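PDB 3MSW: exported protein from Bacteroides fragilis, which is of unknown function but folds as a single-layer antiparallel beta-sheet evolved from beta-hairpin repeats, and is probably exported from the cell. Local coordinates for residues W66-I74 against E84-F95; D106-Y117 against L128-Y137. All coordinates share one frame; numbering follows the deposited sequence. Where two conformers were deposited one is given.

Interaction 1 (W66-I74 against E84-F95); sequences WETESRTVI and EYSVWNKEKGSF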
loop_
_atom_site.group_PDB
_atom_site.type_symbol
_atom_site.label_atom_id
_atom_site.label_comp_id
_atom_site.label_asym_id
_atom_site.label_seq_id
_atom_site.Cartn_x
_atom_site.Cartn_y
_atom_site.Cartn_z
ATOM N N TRP A 66 -5.625 -14.513 -9.581
ATOM C CA TRP A 66 -5.043 -13.291 -9.031
ATOM C C TRP A 66 -3.773 -12.983 -9.815
ATOM O O TRP A 66 -3.077 -13.902 -10.253
ATOM C CB TRP A 66 -4.648 -13.480 -7.547
ATOM C CG TRP A 66 -5.812 -13.652 -6.620
ATOM C CD1 TRP A 66 -6.211 -14.804 -6.010
ATOM C CD2 TRP A 66 -6.775 -12.651 -6.257
ATOM N NE1 TRP A 66 -7.295 -14.556 -5.196
ATOM C CE2 TRP A 66 -7.683 -13.252 -5.353
ATOM C CE3 TRP A 66 -6.915 -11.284 -6.546
ATOM C CZ2 TRP A 66 -8.757 -12.552 -4.794
ATOM C CZ3 TRP A 66 -7.994 -10.600 -6.013
ATOM C CH2 TRP A 66 -8.896 -11.229 -5.142
ATOM N N GLU A 67 -3.482 -11.699 -9.984
ATOM C CA GLU A 67 -2.265 -11.236 -10.638
ATOM C C GLU A 67 -1.614 -10.172 -9.793
ATOM O O GLU A 67 -2.319 -9.336 -9.228
ATOM C CB GLU A 67 -2.556 -10.672 -12.014
ATOM C CG GLU A 67 -1.759 -11.370 -13.092
ATOM C CD GLU A 67 -2.555 -11.590 -14.356
ATOM O OE1 GLU A 67 -3.213 -10.629 -14.811
ATOM O OE2 GLU A 67 -2.534 -12.723 -14.884
ATOM N N THR A 68 -0.271 -10.215 -9.711
ATOM C CA THR A 68 0.568 -9.290 -8.952
ATOM C C THR A 68 0.329 -7.867 -9.501
ATOM O O THR A 68 0.410 -7.643 -10.723
ATOM C CB THR A 68 2.044 -9.705 -9.109
ATOM O OG1 THR A 68 2.208 -11.099 -8.846
ATOM C CG2 THR A 68 2.957 -8.918 -8.234
ATOM N N GLU A 69 -0.009 -6.940 -8.613
ATOM C CA GLU A 69 -0.269 -5.553 -8.994
ATOM C C GLU A 69 0.808 -4.615 -8.438
ATOM O O GLU A 69 1.393 -3.815 -9.184
ATOM C CB GLU A 69 -1.678 -5.124 -8.528
ATOM C CG GLU A 69 -1.958 -3.632 -8.716
ATOM C CD GLU A 69 -3.368 -3.157 -8.426
ATOM O OE1 GLU A 69 -4.317 -3.704 -9.024
ATOM O OE2 GLU A 69 -3.516 -2.163 -7.685
ATOM N N SER A 70 1.079 -4.716 -7.123
ATOM C CA SER A 70 2.024 -3.822 -6.493
ATOM C C SER A 70 2.571 -4.369 -5.183
ATOM O O SER A 70 2.091 -5.382 -4.685
ATOM C CB SER A 70 1.371 -2.463 -6.236
ATOM O OG SER A 70 0.371 -2.537 -5.239
ATOM N N ARG A 71 3.571 -3.661 -4.624
ATOM C CA ARG A 71 4.184 -4.023 -3.352
ATOM C C ARG A 71 4.499 -2.742 -2.567
ATOM O O ARG A 71 4.961 -1.772 -3.170
ATOM C CB ARG A 71 5.451 -4.833 -3.629
ATOM C CG ARG A 71 6.177 -5.282 -2.368
ATOM C CD ARG A 71 7.049 -6.471 -2.646
ATOM N NE ARG A 71 6.256 -7.689 -2.662
ATOM C CZ ARG A 71 6.749 -8.893 -2.912
ATOM N NH1 ARG A 71 8.048 -9.048 -3.154
ATOM N NH2 ARG A 71 5.951 -9.954 -2.917
ATOM N N THR A 72 4.196 -2.726 -1.240
ATOM C CA THR A 72 4.474 -1.595 -0.355
ATOM C C THR A 72 5.348 -2.115 0.778
ATOM O O THR A 72 4.982 -3.083 1.452
ATOM C CB THR A 72 3.180 -0.953 0.171
ATOM O OG1 THR A 72 2.352 -0.574 -0.920
ATOM C CG2 THR A 72 3.449 0.275 1.053
ATOM N N VAL A 73 6.517 -1.488 0.967
ATOM C CA VAL A 73 7.454 -1.870 2.010
ATOM C C VAL A 73 7.469 -0.758 3.025
ATOM O O VAL A 73 7.799 0.379 2.676
ATOM C CB VAL A 73 8.875 -2.199 1.455
ATOM C CG1 VAL A 73 9.821 -2.594 2.591
ATOM C CG2 VAL A 73 8.818 -3.316 0.410
ATOM N N ILE A 74 7.101 -1.070 4.280
ATOM C CA ILE A 74 7.083 -0.092 5.373
ATOM C C ILE A 74 8.214 -0.450 6.320
ATOM O O ILE A 74 8.222 -1.547 6.890
ATOM C CB ILE A 74 5.716 -0.027 6.141
ATOM C CG1 ILE A 74 4.520 0.281 5.238
ATOM C CG2 ILE A 74 5.780 0.981 7.284
ATOM C CD1 ILE A 74 3.737 -0.903 4.809
ATOM N N GLU A 84 7.897 2.538 0.733
ATOM C CA GLU A 84 8.228 2.481 -0.686
ATOM C C GLU A 84 7.151 1.704 -1.385
ATOM O O GLU A 84 6.895 0.536 -1.041
ATOM C CB GLU A 84 9.596 1.826 -0.954
ATOM C CG GLU A 84 10.769 2.719 -0.571
ATOM C CD GLU A 84 12.148 2.136 -0.808
ATOM O OE1 GLU A 84 12.248 1.041 -1.409
ATOM O OE2 GLU A 84 13.130 2.761 -0.355
ATOM N N TYR A 85 6.574 2.331 -2.417
ATOM C CA TYR A 85 5.527 1.741 -3.234
ATOM C C TYR A 85 6.100 1.388 -4.600
ATOM O O TYR A 85 6.644 2.255 -5.277
ATOM C CB TYR A 85 4.382 2.758 -3.377
ATOM C CG TYR A 85 3.283 2.316 -4.311
ATOM C CD1 TYR A 85 2.390 1.311 -3.944
ATOM C CD2 TYR A 85 3.103 2.934 -5.545
ATOM C CE1 TYR A 85 1.342 0.937 -4.780
ATOM C CE2 TYR A 85 2.091 2.527 -6.413
ATOM C CZ TYR A 85 1.198 1.547 -6.014
ATOM O OH TYR A 85 0.193 1.151 -6.857
ATOM N N SER A 86 5.983 0.115 -4.999
ATOM C CA SER A 86 6.483 -0.378 -6.282
ATOM C C SER A 86 5.342 -0.986 -7.095
ATOM O O SER A 86 4.433 -1.589 -6.529
ATOM C CB SER A 86 7.565 -1.431 -6.066
ATOM O OG SER A 86 8.731 -0.872 -5.483
ATOM N N VAL A 87 5.395 -0.827 -8.413
ATOM C CA VAL A 87 4.363 -1.338 -9.316
ATOM C C VAL A 87 4.942 -2.549 -10.039
ATOM O O VAL A 87 6.087 -2.494 -10.506
ATOM C CB VAL A 87 3.897 -0.224 -10.307
ATOM C CG1 VAL A 87 2.847 -0.746 -11.284
ATOM C CG2 VAL A 87 3.345 0.973 -9.555
ATOM N N TRP A 88 4.156 -3.640 -10.138
ATOM C CA TRP A 88 4.591 -4.835 -10.860
ATOM C C TRP A 88 4.670 -4.522 -12.358
ATOM O O TRP A 88 3.698 -4.013 -12.943
ATOM C CB TRP A 88 3.643 -6.021 -10.603
ATOM C CG TRP A 88 4.025 -7.276 -11.334
ATOM C CD1 TRP A 88 3.407 -7.813 -12.430
ATOM C CD2 TRP A 88 5.136 -8.135 -11.038
ATOM N NE1 TRP A 88 4.062 -8.955 -12.828
ATOM C CE2 TRP A 88 5.105 -9.196 -11.972
ATOM C CE3 TRP A 88 6.134 -8.132 -10.046
ATOM C CZ2 TRP A 88 6.045 -10.227 -11.959
ATOM C CZ3 TRP A 88 7.058 -9.165 -10.025
ATOM C CH2 TRP A 88 6.988 -10.214 -10.955
ATOM N N ASN A 89 5.837 -4.799 -12.966
ATOM C CA ASN A 89 6.028 -4.598 -14.394
ATOM C C ASN A 89 5.930 -5.993 -15.084
ATOM O O ASN A 89 6.899 -6.758 -15.074
ATOM C CB ASN A 89 7.351 -3.871 -14.686
ATOM C CG ASN A 89 7.544 -3.445 -16.129
ATOM O OD1 ASN A 89 7.155 -4.133 -17.085
ATOM N ND2 ASN A 89 8.230 -2.334 -16.323
ATOM N N LYS A 90 4.725 -6.323 -15.605
ATOM C CA LYS A 90 4.383 -7.616 -16.237
ATOM C C LYS A 90 5.383 -8.077 -17.295
ATOM O O LYS A 90 5.856 -9.215 -17.230
ATOM C CB LYS A 90 2.954 -7.592 -16.824
ATOM N N GLU A 91 5.732 -7.177 -18.234
ATOM C CA GLU A 91 6.677 -7.421 -19.329
ATOM C C GLU A 91 8.159 -7.218 -18.937
ATOM O O GLU A 91 8.979 -6.858 -19.786
ATOM C CB GLU A 91 6.284 -6.611 -20.592
ATOM C CG GLU A 91 6.227 -5.094 -20.422
ATOM C CD GLU A 91 4.992 -4.511 -19.754
ATOM O OE1 GLU A 91 3.909 -5.139 -19.830
ATOM O OE2 GLU A 91 5.104 -3.406 -19.173
ATOM N N LYS A 92 8.498 -7.474 -17.652
ATOM C CA LYS A 92 9.844 -7.343 -17.083
ATOM C C LYS A 92 10.035 -8.386 -15.970
ATOM O O LYS A 92 11.168 -8.765 -15.652
ATOM C CB LYS A 92 10.017 -5.927 -16.519
ATOM C CG LYS A 92 11.449 -5.444 -16.353
ATOM C CD LYS A 92 11.441 -3.976 -15.930
ATOM C CE LYS A 92 12.821 -3.387 -15.778
ATOM N NZ LYS A 92 12.762 -1.941 -15.426
ATOM N N GLY A 93 8.916 -8.818 -15.380
ATOM C CA GLY A 93 8.883 -9.790 -14.296
ATOM C C GLY A 93 9.505 -9.288 -13.017
ATOM O O GLY A 93 10.034 -10.078 -12.230
ATOM N N SER A 94 9.423 -7.964 -12.785
ATOM C CA SER A 94 9.975 -7.336 -11.591
ATOM C C SER A 94 9.150 -6.118 -11.175
ATOM O O SER A 94 8.326 -5.616 -11.947
ATOM C CB SER A 94 11.434 -6.942 -11.823
ATOM O OG SER A 94 11.564 -6.001 -12.876
ATOM N N PHE A 95 9.388 -5.646 -9.951
ATOM C CA PHE A 95 8.718 -4.480 -9.378
ATOM C C PHE A 95 9.495 -3.196 -9.651
ATOM O O PHE A 95 10.655 -3.091 -9.243
ATOM C CB PHE A 95 8.568 -4.658 -7.859
ATOM C CG PHE A 95 7.448 -5.558 -7.417
ATOM C CD1 PHE A 95 6.125 -5.127 -7.464
ATOM C CD2 PHE A 95 7.717 -6.817 -6.890
ATOM C CE1 PHE A 95 5.086 -5.964 -7.053
ATOM C CE2 PHE A 95 6.678 -7.652 -6.483
ATOM C CZ PHE A 95 5.371 -7.214 -6.555
HETATM O O HOH W 1 -1.611 -1.163 -6.167
HETATM O O HOH W 2 0.843 -3.528 -11.953
#
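Arg71 and Ser86 form a hydrogen-bonded pair in a beta hairpin near the middle of a single-layer antiparallel sheet, where strand 65-77 runs beside strand 80-89. Each receives the other's backbone N-H: Arg71 N gives to Ser86 O at 2.9 Å and Ser86 N to Arg71 O, and Val73 with Glu84 repeats the exchange. Trp88 N still reaches Glu69 O at 2.9 Å, though from above the carbonyl plane, where Glu69 and Ser70 make a classic bulge against Thr56 of strand 51-60.

The face bearing Thr68 and Arg71 carries an aromatic layer. The Phe95 ring lies between Trp88, whose CE3 sits over the centre of one face, and Arg71, whose CB packs on the other 3.8 Å from the ring centroid. With Arg71 CG anti to the backbone N (chi1 -179°) and a bend at chi3, the aliphatic chain crosses Phe95 and places one face of the guanidinium, toward its rim, on CE2, the planes 30° apart, while NH2 is hydrogen-bonded to Ser55 OG. With no second layer on the sheet, broad rings and a long aliphatic chain probably cover one another and the backbone beneath. Thr68 CB stands over the five-membered ring of Trp88.

On the reverse face Glu69 OE1 makes a salt bridge with Lys39, and one water joins Glu69 OE2, Ser70 OG and Tyr85 OH, lying 2.6 Å from Ser70 OG and in the plane of the tyrosine ring.

Interaction 2 (D106-Y117 against L128-Y137); sequences DNNNQLIAQYAY and LEKDALTPIY. With PGR (R-1,2-propanediol), chain E.
The last hairpin of the sheet, strand 111-120 with edge strand 125-133, is tied at the end away from its connecting turn, where the chain after Leu133 curls back over the turn at Asp106. There Tyr137 OH donates to Asp106 OD2 at 2.6 Å, on the anti lone pair of that oxygen, with ring and carboxylate planes 75° apart. The other oxygen, OD1, takes Asn108 N in an Asx turn and Gln110 N from the opposite face of the carboxylate, so this short acidic side chain holds both the turn and the returning chain.

Ile112 supplies the apolar surface under Tyr137. Its CG1 sits over the centre of the ring, 3.6 Å from the centroid, and CG2, anti to the backbone N (chi1 -62° for CG1), meets Leu133 CD2. Gln110 CG touches the ring edge, while its NE2 shares Leu111 O with Thr134 OG1, which donates at 2.8 Å. Threonine suits this place because its methyl, CG2, also packs on Leu111 CD2.

Farther along, Gln114 and Ala132 exchange backbone bonds, and a water joins Gln114 OE1 to Ala132 O. Ala116 O then accepts from both Glu129 N, at 2.8 Å, and Lys130 N: a classic bulge that shifts the register by one and brings Leu128 CD1 against Tyr117 CE2 at 3.7 Å.

Leu133 N makes a straight bond (178°) to O1 of a propanediol, probably from the crystallisation liquor, so this one N-H of the edge strand is turned to partners outside the hairpin. Two donors each on Asp106 OD1 and Leu111 O should stiffen the end away from the connecting turn.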
loop_
_atom_site.group_PDB
_atom_site.type_symbol
_atom_site.label_atom_id
_atom_site.label_comp_id
_atom_site.label_asym_id
_atom_site.label_seq_id
_atom_site.Cartn_x
_atom_site.Cartn_y
_atom_site.Cartn_z
ATOM N N ASP A 106 8.196 13.129 16.587
ATOM C CA ASP A 106 9.046 13.389 17.746
ATOM C C ASP A 106 8.907 12.144 18.651
ATOM O O ASP A 106 8.270 11.162 18.258
ATOM C CB ASP A 106 8.682 14.714 18.465
ATOM C CG ASP A 106 7.295 14.820 19.080
ATOM O OD1 ASP A 106 6.633 13.780 19.240
ATOM O OD2 ASP A 106 6.898 15.944 19.454
ATOM N N ASN A 107 9.473 12.188 19.852
ATOM C CA ASN A 107 9.427 11.080 20.802
ATOM C C ASN A 107 8.020 10.817 21.377
ATOM O O ASN A 107 7.836 9.806 22.040
ATOM C CB ASN A 107 10.438 11.346 21.940
ATOM C CG ASN A 107 11.900 11.383 21.515
ATOM O OD1 ASN A 107 12.722 12.084 22.121
ATOM N ND2 ASN A 107 12.280 10.612 20.498
ATOM N N ASN A 108 7.050 11.739 21.170
ATOM C CA ASN A 108 5.664 11.581 21.659
ATOM C C ASN A 108 4.713 11.137 20.560
ATOM O O ASN A 108 3.502 11.076 20.780
ATOM C CB ASN A 108 5.139 12.874 22.327
ATOM C CG ASN A 108 6.014 13.444 23.415
ATOM O OD1 ASN A 108 6.529 12.725 24.276
ATOM N ND2 ASN A 108 6.159 14.768 23.432
ATOM N N ASN A 109 5.256 10.797 19.384
ATOM C CA ASN A 109 4.477 10.366 18.215
ATOM C C ASN A 109 3.703 11.507 17.552
ATOM O O ASN A 109 2.705 11.269 16.865
ATOM C CB ASN A 109 3.571 9.145 18.498
ATOM C CG ASN A 109 3.251 8.353 17.278
ATOM O OD1 ASN A 109 4.067 8.257 16.365
ATOM N ND2 ASN A 109 2.067 7.734 17.248
ATOM N N GLN A 110 4.138 12.752 17.790
ATOM C CA GLN A 110 3.553 13.900 17.098
ATOM C C GLN A 110 4.294 13.998 15.741
ATOM O O GLN A 110 5.523 13.983 15.724
ATOM C CB GLN A 110 3.788 15.181 17.931
ATOM C CG GLN A 110 3.699 16.494 17.128
ATOM C CD GLN A 110 2.314 16.781 16.578
ATOM O OE1 GLN A 110 1.334 16.825 17.304
ATOM N NE2 GLN A 110 2.223 17.089 15.311
ATOM N N LEU A 111 3.567 14.101 14.609
ATOM C CA LEU A 111 4.229 14.249 13.325
ATOM C C LEU A 111 4.996 15.577 13.276
ATOM O O LEU A 111 4.426 16.607 13.618
ATOM C CB LEU A 111 3.185 14.228 12.196
ATOM C CG LEU A 111 3.754 14.222 10.776
ATOM C CD1 LEU A 111 4.511 12.889 10.479
ATOM C CD2 LEU A 111 2.641 14.494 9.752
ATOM N N ILE A 112 6.285 15.541 12.870
ATOM C CA ILE A 112 7.103 16.747 12.701
ATOM C C ILE A 112 7.039 17.133 11.229
ATOM O O ILE A 112 6.766 18.296 10.920
ATOM C CB ILE A 112 8.596 16.584 13.128
ATOM C CG1 ILE A 112 8.756 16.260 14.629
ATOM C CG2 ILE A 112 9.386 17.872 12.776
ATOM C CD1 ILE A 112 10.179 15.809 14.994
ATOM N N ALA A 113 7.372 16.168 10.326
ATOM C CA ALA A 113 7.435 16.403 8.879
ATOM C C ALA A 113 7.070 15.201 8.051
ATOM O O ALA A 113 7.286 14.051 8.448
ATOM C CB ALA A 113 8.828 16.873 8.496
ATOM N N GLN A 114 6.532 15.471 6.865
ATOM C CA GLN A 114 6.206 14.413 5.917
ATOM C C GLN A 114 6.757 14.790 4.565
ATOM O O GLN A 114 6.776 15.969 4.217
ATOM C CB GLN A 114 4.701 14.094 5.896
ATOM C CG GLN A 114 3.812 15.221 5.389
ATOM C CD GLN A 114 2.368 15.005 5.779
ATOM O OE1 GLN A 114 1.748 15.844 6.429
ATOM N NE2 GLN A 114 1.796 13.890 5.372
ATOM N N TYR A 115 7.262 13.794 3.839
ATOM C CA TYR A 115 7.882 13.924 2.537
ATOM C C TYR A 115 7.288 12.888 1.595
ATOM O O TYR A 115 7.044 11.740 2.010
ATOM C CB TYR A 115 9.407 13.692 2.632
ATOM C CG TYR A 115 10.123 14.609 3.590
ATOM C CD1 TYR A 115 10.258 14.277 4.939
ATOM C CD2 TYR A 115 10.754 15.761 3.137
ATOM C CE1 TYR A 115 10.924 15.122 5.826
ATOM C CE2 TYR A 115 11.419 16.615 4.013
ATOM C CZ TYR A 115 11.511 16.286 5.355
ATOM O OH TYR A 115 12.171 17.135 6.209
ATOM N N ALA A 116 7.109 13.266 0.322
ATOM C CA ALA A 116 6.610 12.341 -0.733
ATOM C C ALA A 116 7.505 12.523 -1.941
ATOM O O ALA A 116 7.918 13.653 -2.236
ATOM C CB ALA A 116 5.176 12.680 -1.121
ATOM N N TYR A 117 7.812 11.424 -2.614
ATOM C CA TYR A 117 8.689 11.386 -3.777
ATOM C C TYR A 117 8.066 10.526 -4.829
ATOM O O TYR A 117 7.388 9.546 -4.514
ATOM C CB TYR A 117 10.071 10.752 -3.444
ATOM C CG TYR A 117 10.806 11.403 -2.296
ATOM C CD1 TYR A 117 10.482 11.099 -0.976
ATOM C CD2 TYR A 117 11.803 12.353 -2.526
ATOM C CE1 TYR A 117 11.137 11.710 0.090
ATOM C CE2 TYR A 117 12.484 12.950 -1.463
ATOM C CZ TYR A 117 12.147 12.619 -0.156
ATOM O OH TYR A 117 12.769 13.200 0.925
ATOM N N LEU A 128 11.410 15.022 -5.386
ATOM C CA LEU A 128 10.605 15.470 -4.266
ATOM C C LEU A 128 9.286 16.070 -4.781
ATOM O O LEU A 128 9.313 16.944 -5.624
ATOM C CB LEU A 128 11.376 16.509 -3.417
ATOM C CG LEU A 128 10.631 17.063 -2.229
ATOM C CD1 LEU A 128 10.537 16.018 -1.101
ATOM C CD2 LEU A 128 11.332 18.336 -1.696
ATOM N N GLU A 129 8.148 15.620 -4.224
ATOM C CA GLU A 129 6.812 16.086 -4.616
ATOM C C GLU A 129 6.157 16.875 -3.505
ATOM O O GLU A 129 5.361 17.769 -3.777
ATOM C CB GLU A 129 5.915 14.884 -4.998
ATOM C CG GLU A 129 6.451 14.066 -6.159
ATOM C CD GLU A 129 6.163 14.624 -7.531
ATOM O OE1 GLU A 129 4.971 14.673 -7.909
ATOM O OE2 GLU A 129 7.131 14.959 -8.250
ATOM N N LYS A 130 6.461 16.519 -2.251
ATOM C CA LYS A 130 5.895 17.178 -1.092
ATOM C C LYS A 130 6.846 17.117 0.091
ATOM O O LYS A 130 7.538 16.119 0.265
ATOM C CB LYS A 130 4.518 16.580 -0.741
ATOM C CG LYS A 130 3.782 17.316 0.382
ATOM C CD LYS A 130 2.414 16.721 0.643
ATOM C CE LYS A 130 1.876 17.104 1.997
ATOM N NZ LYS A 130 0.573 16.438 2.261
ATOM N N ASP A 131 6.951 18.233 0.836
ATOM C CA ASP A 131 7.714 18.345 2.087
ATOM C C ASP A 131 7.018 19.373 2.948
ATOM O O ASP A 131 6.954 20.550 2.567
ATOM C CB ASP A 131 9.203 18.698 1.869
ATOM C CG ASP A 131 9.481 20.091 1.367
ATOM O OD1 ASP A 131 9.067 20.410 0.210
ATOM O OD2 ASP A 131 10.139 20.862 2.103
ATOM N N ALA A 132 6.475 18.960 4.099
ATOM C CA ALA A 132 5.779 19.934 4.941
ATOM C C ALA A 132 5.919 19.610 6.404
ATOM O O ALA A 132 5.854 18.438 6.806
ATOM C CB ALA A 132 4.299 20.004 4.559
ATOM N N LEU A 133 6.127 20.658 7.198
ATOM C CA LEU A 133 6.166 20.569 8.644
ATOM C C LEU A 133 4.719 20.722 9.109
ATOM O O LEU A 133 3.906 21.337 8.411
ATOM C CB LEU A 133 6.992 21.714 9.246
ATOM C CG LEU A 133 8.526 21.648 9.171
ATOM C CD1 LEU A 133 9.142 23.016 9.580
ATOM C CD2 LEU A 133 9.090 20.591 10.125
ATOM N N THR A 134 4.389 20.157 10.268
ATOM C CA THR A 134 3.056 20.331 10.840
ATOM C C THR A 134 3.007 21.717 11.526
ATOM O O THR A 134 4.074 22.210 11.955
ATOM C CB THR A 134 2.796 19.255 11.878
ATOM O OG1 THR A 134 3.872 19.274 12.815
ATOM C CG2 THR A 134 2.585 17.869 11.241
ATOM N N PRO A 135 1.800 22.328 11.702
ATOM C CA PRO A 135 1.732 23.651 12.371
ATOM C C PRO A 135 2.456 23.755 13.723
ATOM O O PRO A 135 3.185 24.720 13.914
ATOM C CB PRO A 135 0.227 23.923 12.474
ATOM C CG PRO A 135 -0.358 23.177 11.329
ATOM C CD PRO A 135 0.461 21.898 11.243
ATOM N N ILE A 136 2.319 22.755 14.632
ATOM C CA ILE A 136 2.985 22.763 15.959
ATOM C C ILE A 136 4.534 22.829 15.848
ATOM O O ILE A 136 5.196 23.388 16.721
ATOM C CB ILE A 136 2.490 21.584 16.871
ATOM C CG1 ILE A 136 2.828 21.813 18.366
ATOM C CG2 ILE A 136 2.970 20.217 16.356
ATOM C CD1 ILE A 136 2.426 20.661 19.387
ATOM N N TYR A 137 5.095 22.219 14.796
ATOM C CA TYR A 137 6.534 22.192 14.545
ATOM C C TYR A 137 7.019 23.284 13.584
ATOM O O TYR A 137 8.200 23.611 13.621
ATOM C CB TYR A 137 7.002 20.788 14.099
ATOM C CG TYR A 137 7.420 19.961 15.291
ATOM C CD1 TYR A 137 8.646 20.178 15.917
ATOM C CD2 TYR A 137 6.550 19.028 15.856
ATOM C CE1 TYR A 137 9.015 19.459 17.048
ATOM C CE2 TYR A 137 6.902 18.313 16.997
ATOM C CZ TYR A 137 8.133 18.541 17.595
ATOM O OH TYR A 137 8.490 17.875 18.728
HETATM C C1 PGR E . 5.264 23.702 6.411
HETATM C C2 PGR E . 4.606 24.662 5.411
HETATM C C3 PGR E . 3.598 23.887 4.513
HETATM O O1 PGR E . 6.518 23.264 5.886
HETATM O O2 PGR E . 3.947 25.689 6.177
HETATM O O HOH W 3 3.307 17.593 7.787
#

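Interactions 1 and 2 follow one another along the chain: 66-74 with 84-95 closes before 106-117 with 128-137 opens. Their centres are 27 Å apart, on opposite sides of the centre of the chain, and their nearest atoms stay about 7 Å apart without touching. Both belong to one nine-stranded antiparallel sheet whose spatial order follows the sequence. Strand 94-105, which supplies Phe95 to interaction 1, is the neighbour of strand 111-120 and so joins the two hairpins through backbone bonds. Interaction 1 lies in the interior of the sheet and interaction 2 at its final edge, consistent with a single layer built up from hairpin repeats.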